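Local coordinates for protein putative polyketide synthase (Brevibacillus brevis, PDB 6HP2) that probably takes part in making the antibiotic bacillaene, this piece being an O-methyltransferase domain of a trans-AT polyketide synthase, with bound S-adenosyl-L-homocysteine, at residues Y44-P49 / E82-L87; L197-I202 / Y286-L291. All coordinates share one frame; numbering follows the deposited sequence.

Interaction 1 of 2, residues Y44-P49 / E82-L87. With SAH (S-adenosyl-L-homocysteine), chain B.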
loop_
_atom_site.group_PDB
_atom_site.type_symbol
_atom_site.label_atom_id
_atom_site.label_comp_id
_atom_site.label_asym_id
_atom_site.label_seq_id
_atom_site.Cartn_x
_atom_site.Cartn_y
_atom_site.Cartn_z
ATOM N N TYR A 44 -5.790 -0.622 -9.483
ATOM C CA TYR A 44 -5.041 -0.847 -8.259
ATOM C C TYR A 44 -4.857 -2.337 -8.086
ATOM O O TYR A 44 -5.789 -3.092 -8.326
ATOM C CB TYR A 44 -5.775 -0.271 -7.063
ATOM C CG TYR A 44 -6.055 1.216 -7.185
ATOM C CD1 TYR A 44 -5.044 2.167 -7.036
ATOM C CD2 TYR A 44 -7.360 1.652 -7.358
ATOM C CE1 TYR A 44 -5.335 3.535 -7.138
ATOM C CE2 TYR A 44 -7.669 2.976 -7.453
ATOM C CZ TYR A 44 -6.661 3.926 -7.346
ATOM O OH TYR A 44 -6.968 5.245 -7.433
ATOM N N LEU A 45 -3.650 -2.748 -7.674
ATOM C CA LEU A 45 -3.318 -4.163 -7.492
ATOM C C LEU A 45 -3.321 -4.566 -6.018
ATOM O O LEU A 45 -2.471 -5.333 -5.568
ATOM C CB LEU A 45 -1.963 -4.461 -8.109
ATOM C CG LEU A 45 -1.776 -3.986 -9.579
ATOM C CD1 LEU A 45 -0.375 -4.324 -10.041
ATOM C CD2 LEU A 45 -2.839 -4.588 -10.447
ATOM N N THR A 46 -4.276 -4.085 -5.253
ATOM C CA THR A 46 -4.349 -4.359 -3.811
ATOM C C THR A 46 -5.737 -4.866 -3.418
ATOM O O THR A 46 -6.718 -4.689 -4.142
ATOM C CB THR A 46 -4.070 -3.071 -3.027
ATOM O OG1 THR A 46 -5.066 -2.106 -3.393
ATOM C CG2 THR A 46 -2.685 -2.501 -3.401
ATOM N N VAL A 47 -5.828 -5.459 -2.242
ATOM C CA VAL A 47 -7.120 -5.772 -1.653
ATOM C C VAL A 47 -7.718 -4.462 -1.155
ATOM O O VAL A 47 -7.135 -3.388 -1.344
ATOM C CB VAL A 47 -6.947 -6.827 -0.546
ATOM C CG1 VAL A 47 -6.417 -8.106 -1.179
ATOM C CG2 VAL A 47 -5.981 -6.297 0.524
ATOM N N CYS A 48 -8.903 -4.531 -0.576
ATOM C CA CYS A 48 -9.683 -3.347 -0.251
ATOM C C CYS A 48 -10.534 -3.682 0.954
ATOM O O CYS A 48 -10.851 -4.854 1.190
ATOM C CB CYS A 48 -10.578 -2.908 -1.428
ATOM S SG CYS A 48 -11.972 -4.029 -1.842
ATOM N N PRO A 49 -10.932 -2.668 1.739
ATOM C CA PRO A 49 -11.697 -2.913 2.960
ATOM C C PRO A 49 -13.220 -2.841 2.841
ATOM O O PRO A 49 -13.710 -1.852 2.311
ATOM C CB PRO A 49 -11.278 -1.733 3.824
ATOM C CG PRO A 49 -11.222 -0.629 2.843
ATOM C CD PRO A 49 -10.538 -1.255 1.661
ATOM N N GLU A 82 -11.264 4.535 -1.252
ATOM C CA GLU A 82 -11.546 4.961 0.118
ATOM C C GLU A 82 -10.339 4.696 1.012
ATOM O O GLU A 82 -9.937 5.541 1.813
ATOM C CB GLU A 82 -12.764 4.210 0.637
ATOM C CG GLU A 82 -13.061 4.488 2.153
ATOM C CD GLU A 82 -14.015 3.443 2.721
ATOM O OE1 GLU A 82 -15.226 3.667 2.563
ATOM O OE2 GLU A 82 -13.546 2.392 3.279
ATOM N N MET A 83 -9.768 3.501 0.908
ATOM C CA MET A 83 -8.617 3.151 1.737
ATOM C C MET A 83 -7.442 4.086 1.504
ATOM O O MET A 83 -6.769 4.513 2.443
ATOM C CB MET A 83 -8.182 1.727 1.464
ATOM C CG MET A 83 -6.989 1.296 2.313
ATOM S SD MET A 83 -6.661 -0.511 2.192
ATOM C CE MET A 83 -6.233 -0.746 0.493
ATOM N N ARG A 84 -7.140 4.373 0.255
ATOM C CA ARG A 84 -6.084 5.343 -0.054
ATOM C C ARG A 84 -6.411 6.727 0.485
ATOM O O ARG A 84 -5.514 7.445 0.929
ATOM C CB ARG A 84 -5.871 5.368 -1.567
ATOM C CG ARG A 84 -5.109 4.157 -2.056
ATOM C CD ARG A 84 -5.109 4.114 -3.603
ATOM N NE ARG A 84 -4.060 3.222 -4.101
ATOM C CZ ARG A 84 -4.149 1.891 -4.091
ATOM N NH1 ARG A 84 -5.227 1.272 -3.563
ATOM N NH2 ARG A 84 -3.150 1.196 -4.581
ATOM N N GLN A 85 -7.692 7.118 0.476
ATOM C CA GLN A 85 -8.043 8.409 1.046
ATOM C C GLN A 85 -7.700 8.454 2.527
ATOM O O GLN A 85 -7.216 9.476 3.036
ATOM C CB GLN A 85 -9.536 8.736 0.872
ATOM C CG GLN A 85 -9.947 8.972 -0.608
ATOM C CD GLN A 85 -11.422 9.151 -0.759
ATOM O OE1 GLN A 85 -12.187 8.628 0.044
ATOM N NE2 GLN A 85 -11.847 9.889 -1.783
ATOM N N VAL A 86 -7.968 7.367 3.243
ATOM C CA VAL A 86 -7.606 7.324 4.666
ATOM C C VAL A 86 -6.096 7.397 4.799
ATOM O O VAL A 86 -5.577 8.055 5.675
ATOM C CB VAL A 86 -8.183 6.080 5.364
ATOM C CG1 VAL A 86 -7.731 6.000 6.881
ATOM C CG2 VAL A 86 -9.756 6.154 5.337
ATOM N N LEU A 87 -5.365 6.751 3.910
ATOM C CA LEU A 87 -3.908 6.775 4.041
ATOM C C LEU A 87 -3.367 8.187 3.854
ATOM O O LEU A 87 -2.432 8.603 4.558
ATOM C CB LEU A 87 -3.267 5.840 2.980
ATOM C CG LEU A 87 -1.734 5.745 2.954
ATOM C CD1 LEU A 87 -1.252 5.020 4.189
ATOM C CD2 LEU A 87 -1.311 4.992 1.664
HETATM N N SAH B . 1.319 0.096 -5.216
HETATM C CA SAH B . 0.639 -0.438 -6.392
HETATM C CB SAH B . 1.110 -1.845 -6.738
HETATM C CG SAH B . 1.169 -2.826 -5.580
HETATM S SD SAH B . 1.543 -4.504 -6.169
HETATM C C SAH B . -0.845 -0.404 -6.121
HETATM O O SAH B . -1.644 -0.778 -6.980
HETATM O OXT SAH B . -1.248 0.017 -5.042
HETATM C "C5'" SAH B . 3.273 -4.562 -5.647
HETATM C "C4'" SAH B . 4.162 -3.640 -6.479
HETATM O "O4'" SAH B . 5.485 -3.638 -5.897
HETATM C "C3'" SAH B . 4.382 -4.201 -7.923
HETATM O "O3'" SAH B . 4.293 -3.050 -8.778
HETATM C "C2'" SAH B . 5.793 -4.785 -7.941
HETATM O "O2'" SAH B . 6.445 -4.733 -9.176
HETATM C "C1'" SAH B . 6.471 -3.876 -6.892
HETATM N N9 SAH B . 7.694 -4.397 -6.284
HETATM C C8 SAH B . 7.869 -5.564 -5.595
HETATM N N7 SAH B . 9.166 -5.632 -5.278
HETATM C C5 SAH B . 9.790 -4.507 -5.700
HETATM C C6 SAH B . 11.101 -4.051 -5.646
HETATM N N6 SAH B . 12.094 -4.698 -5.037
HETATM N N1 SAH B . 11.397 -2.828 -6.173
HETATM C C2 SAH B . 10.441 -2.090 -6.846
HETATM N N3 SAH B . 9.158 -2.567 -6.921
HETATM C C4 SAH B . 8.858 -3.763 -6.400
HETATM O O HOH W 1 -14.729 0.075 3.598
#

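Interaction 2 of 2, residues L197-I202 / Y286-L291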
loop_
_atom_site.group_PDB
_atom_site.type_symbol
_atom_site.label_atom_id
_atom_site.label_comp_id
_atom_site.label_asym_id
_atom_site.label_seq_id
_atom_site.Cartn_x
_atom_site.Cartn_y
_atom_site.Cartn_z
ATOM N N LEU A 197 4.352 6.850 3.673
ATOM C CA LEU A 197 3.045 6.222 3.760
ATOM C C LEU A 197 3.130 4.797 3.211
ATOM O O LEU A 197 3.447 4.573 2.030
ATOM C CB LEU A 197 2.012 7.052 3.017
ATOM C CG LEU A 197 1.797 8.460 3.466
ATOM C CD1 LEU A 197 0.922 9.263 2.477
ATOM C CD2 LEU A 197 1.168 8.484 4.839
ATOM N N LEU A 198 2.819 3.846 4.066
ATOM C CA LEU A 198 2.798 2.452 3.696
ATOM C C LEU A 198 1.452 1.812 3.957
ATOM O O LEU A 198 0.733 2.170 4.892
ATOM C CB LEU A 198 3.825 1.679 4.488
ATOM C CG LEU A 198 5.216 2.175 4.527
ATOM C CD1 LEU A 198 5.999 1.246 5.516
ATOM C CD2 LEU A 198 5.869 2.142 3.208
ATOM N N ILE A 199 1.142 0.823 3.119
ATOM C CA ILE A 199 0.122 -0.167 3.388
ATOM C C ILE A 199 0.874 -1.478 3.357
ATOM O O ILE A 199 1.414 -1.848 2.312
ATOM C CB ILE A 199 -1.038 -0.158 2.382
ATOM C CG1 ILE A 199 -1.775 1.195 2.404
ATOM C CG2 ILE A 199 -2.020 -1.298 2.687
ATOM C CD1 ILE A 199 -3.046 1.223 1.648
ATOM N N ASP A 200 0.854 -2.219 4.479
ATOM C CA ASP A 200 1.756 -3.356 4.609
ATOM C C ASP A 200 1.267 -4.287 5.709
ATOM O O ASP A 200 0.328 -3.987 6.471
ATOM C CB ASP A 200 3.179 -2.893 4.880
ATOM C CG ASP A 200 4.201 -3.611 4.041
ATOM O OD1 ASP A 200 4.078 -4.827 3.877
ATOM O OD2 ASP A 200 5.169 -2.931 3.587
ATOM N N TYR A 201 1.899 -5.445 5.749
ATOM C CA TYR A 201 1.591 -6.463 6.752
ATOM C C TYR A 201 2.511 -6.474 7.971
ATOM O O TYR A 201 3.722 -6.223 7.891
ATOM C CB TYR A 201 1.620 -7.835 6.100
ATOM C CG TYR A 201 0.467 -8.142 5.224
ATOM C CD1 TYR A 201 -0.798 -8.357 5.772
ATOM C CD2 TYR A 201 0.611 -8.280 3.820
ATOM C CE1 TYR A 201 -1.854 -8.692 4.972
ATOM C CE2 TYR A 201 -0.483 -8.635 3.037
ATOM C CZ TYR A 201 -1.705 -8.798 3.603
ATOM O OH TYR A 201 -2.833 -9.145 2.835
ATOM N N ILE A 202 1.911 -6.775 9.107
ATOM C CA ILE A 202 2.630 -7.057 10.349
ATOM C C ILE A 202 2.336 -8.511 10.752
ATOM O O ILE A 202 1.164 -8.935 10.779
ATOM C CB ILE A 202 2.196 -6.108 11.469
ATOM C CG1 ILE A 202 2.438 -4.656 11.073
ATOM C CG2 ILE A 202 2.867 -6.466 12.805
ATOM C CD1 ILE A 202 1.796 -3.678 12.091
ATOM N N TYR A 286 -3.034 -6.318 8.415
ATOM C CA TYR A 286 -2.907 -5.478 7.241
ATOM C C TYR A 286 -3.078 -4.074 7.772
ATOM O O TYR A 286 -4.157 -3.732 8.252
ATOM C CB TYR A 286 -4.063 -5.790 6.322
ATOM C CG TYR A 286 -4.104 -5.036 5.028
ATOM C CD1 TYR A 286 -4.628 -3.759 4.940
ATOM C CD2 TYR A 286 -3.703 -5.643 3.877
ATOM C CE1 TYR A 286 -4.702 -3.112 3.722
ATOM C CE2 TYR A 286 -3.734 -5.010 2.679
ATOM C CZ TYR A 286 -4.288 -3.776 2.587
ATOM O OH TYR A 286 -4.296 -3.162 1.359
ATOM N N CYS A 287 -2.047 -3.242 7.700
ATOM C CA CYS A 287 -2.167 -1.918 8.284
ATOM C C CYS A 287 -1.707 -0.731 7.440
ATOM O O CYS A 287 -0.902 -0.880 6.522
ATOM C CB CYS A 287 -1.371 -1.872 9.585
ATOM S SG CYS A 287 -1.773 -3.089 10.856
ATOM N N LEU A 288 -2.231 0.452 7.768
ATOM C CA LEU A 288 -1.831 1.675 7.096
ATOM C C LEU A 288 -0.804 2.357 8.025
ATOM O O LEU A 288 -1.112 2.634 9.183
ATOM C CB LEU A 288 -3.010 2.620 6.863
ATOM C CG LEU A 288 -4.356 2.025 6.453
ATOM C CD1 LEU A 288 -5.390 3.135 6.328
ATOM C CD2 LEU A 288 -4.229 1.262 5.146
ATOM N N PHE A 289 0.400 2.616 7.527
ATOM C CA PHE A 289 1.465 3.252 8.299
ATOM C C PHE A 289 1.675 4.698 7.846
ATOM O O PHE A 289 1.861 4.936 6.650
ATOM C CB PHE A 289 2.837 2.582 8.128
ATOM C CG PHE A 289 2.909 1.137 8.518
ATOM C CD1 PHE A 289 2.196 0.185 7.840
ATOM C CD2 PHE A 289 3.803 0.737 9.463
ATOM C CE1 PHE A 289 2.342 -1.157 8.159
ATOM C CE2 PHE A 289 3.926 -0.610 9.824
ATOM C CZ PHE A 289 3.189 -1.544 9.170
ATOM N N LYS A 290 1.749 5.624 8.801
ATOM C CA LYS A 290 2.180 7.008 8.534
ATOM C C LYS A 290 3.426 7.276 9.377
ATOM O O LYS A 290 3.375 7.315 10.630
ATOM C CB LYS A 290 1.073 8.000 8.830
ATOM C CG LYS A 290 -0.256 7.507 8.321
ATOM C CD LYS A 290 -1.309 8.659 8.313
ATOM C CE LYS A 290 -2.594 8.135 7.719
ATOM N NZ LYS A 290 -3.620 9.191 7.576
ATOM N N LEU A 291 4.549 7.452 8.684
ATOM C CA LEU A 291 5.846 7.569 9.346
ATOM C C LEU A 291 6.440 8.961 9.114
ATOM O O LEU A 291 6.273 9.558 8.034
ATOM C CB LEU A 291 6.852 6.520 8.816
ATOM C CG LEU A 291 6.315 5.096 8.614
ATOM C CD1 LEU A 291 7.343 4.220 7.907
ATOM C CD2 LEU A 291 5.966 4.479 9.954
#

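Interaction 1 of 2, residues Y44-P49 / E82-L87
Cys48 and Met83 mark where the two backbones run nearest, their CA atoms 6.9 Å apart. Residues 44-49 have no regular secondary structure, while 82-87 is a piece of helix 70-88. Contact between them is therefore made chiefly by the side chains of Glu82, Met83 and Arg84 reaching from the helix to the loop.

Arg84 runs extended from CG to NE and carries its guanidinium in beside Tyr44, whose CD1 lies over the centre of one face. The two planes are 34° apart, and the carbons are modelled too close together for the exact spacing to be trusted. From NH1 a weak but straight hydrogen bond goes to Thr46 OG1 at 3.4 Å, tip to tip (171°). That hydroxyl in turn donates to Val47 O, so one oxygen couples the arginine to the loop backbone. NE makes a salt bridge to Asp109, and Tyr44 OH bonds to Gln112.

Further along, Met83 turns at its thioether (chi3 64°), which brings CE to 3.3 Å from Val47 O. Its CB packs on Pro49 CD at 3.8 Å. A water donates to both Pro49 O, 2.5 Å away, and Glu82 OE2; the latter oxygen is also bonded to Tyr316 OH.

The bound S-adenosyl-L-homocysteine puts its carboxylate between these elements. Leu45 N gives its O atom a nearly linear hydrogen bond of 2.9 Å, and the other oxygen, OXT, lies at the guanidinium edge, too near NH2 in the model for a reliable length. The arginine's charge would be expected to favour the carboxylate. Loop and helix here line part of the cofactor pocket, round the carboxylate of the homocysteine moiety, in a Rossmann-like, S-adenosylmethionine-dependent methyltransferase domain.

Interaction 2 of 2, residues L197-I202 / Y286-L291
Leu198 and Phe289 pair across the two strands, CB to CB at 3.9 Å, and from there the phenyl ring reaches toward Asp200 and Ile202. Its CE1 meets Asp200 CB at 3.8 Å, and CZ touches Ile202 CG1, both obliquely to the ring. Ile202 CD1 also reaches Cys287 SG, while Leu198 CD1 meets Leu291 CD1; Trp224 of helix 221-230 lies against the Phe289 ring.

On the other face, Ile199 and Leu288 lie side by side and point the same way, CG1 of the isoleucine 3.7 Å from CD2 of the leucine. The CG2 branch of Ile199 presses close on the phenol end of Tyr286, 3.4 Å from CZ. Leu87 of helix 70-88 packs on Ile199.

The strands run antiparallel, axes 4.6 Å apart at 153°. Strand 284-293 sits between 194-203 and 233-240, reversed against both, the 3-2-1-4-5-7-6 order characteristic of class I methyltransferases.

Next to Ile199, Tyr286 has CG anti to its backbone N (chi1 -179°) and turns a ring edge toward the face of Tyr201 in an offset T-shaped pair, with planes at 81° and centroids 5.5 Å apart. Backbone bonds join Leu198 with Phe289 and Asp200 with Cys287, both ways in each pair; Phe289 N to Leu198 O is 2.7 Å. Asp200 OD1 accepts Tyr201 N at 2.9 Å through its anti lone pair. The phenol oxygens find partners beyond the strands, Tyr286 OH on Glu171 and Tyr201 OH on Gln275.

From the N terminus, interaction 1 comes first: the loop at 44-49 is closed against helix 70-88, with helix 59-64 lying in the span between. After this the chain lays down the four parallel strands 98-101, 121-126, 148-152 and 164-170 before it reaches strand 194-203; interaction 2 then closes a longer excursion of 83 residues when strand 284-293 returns beside it. The two loops are in series, neither nested nor crossed, yet their centres are 11 Å apart and they touch. Lys290 NZ is probably hydrogen-bonded to Val86 O, Met83 CE packs on Tyr286 OH, and Val47 CG2 packs on Tyr286 CE2. Strand 284-293 thus meets both the cofactor-side loop and the helix.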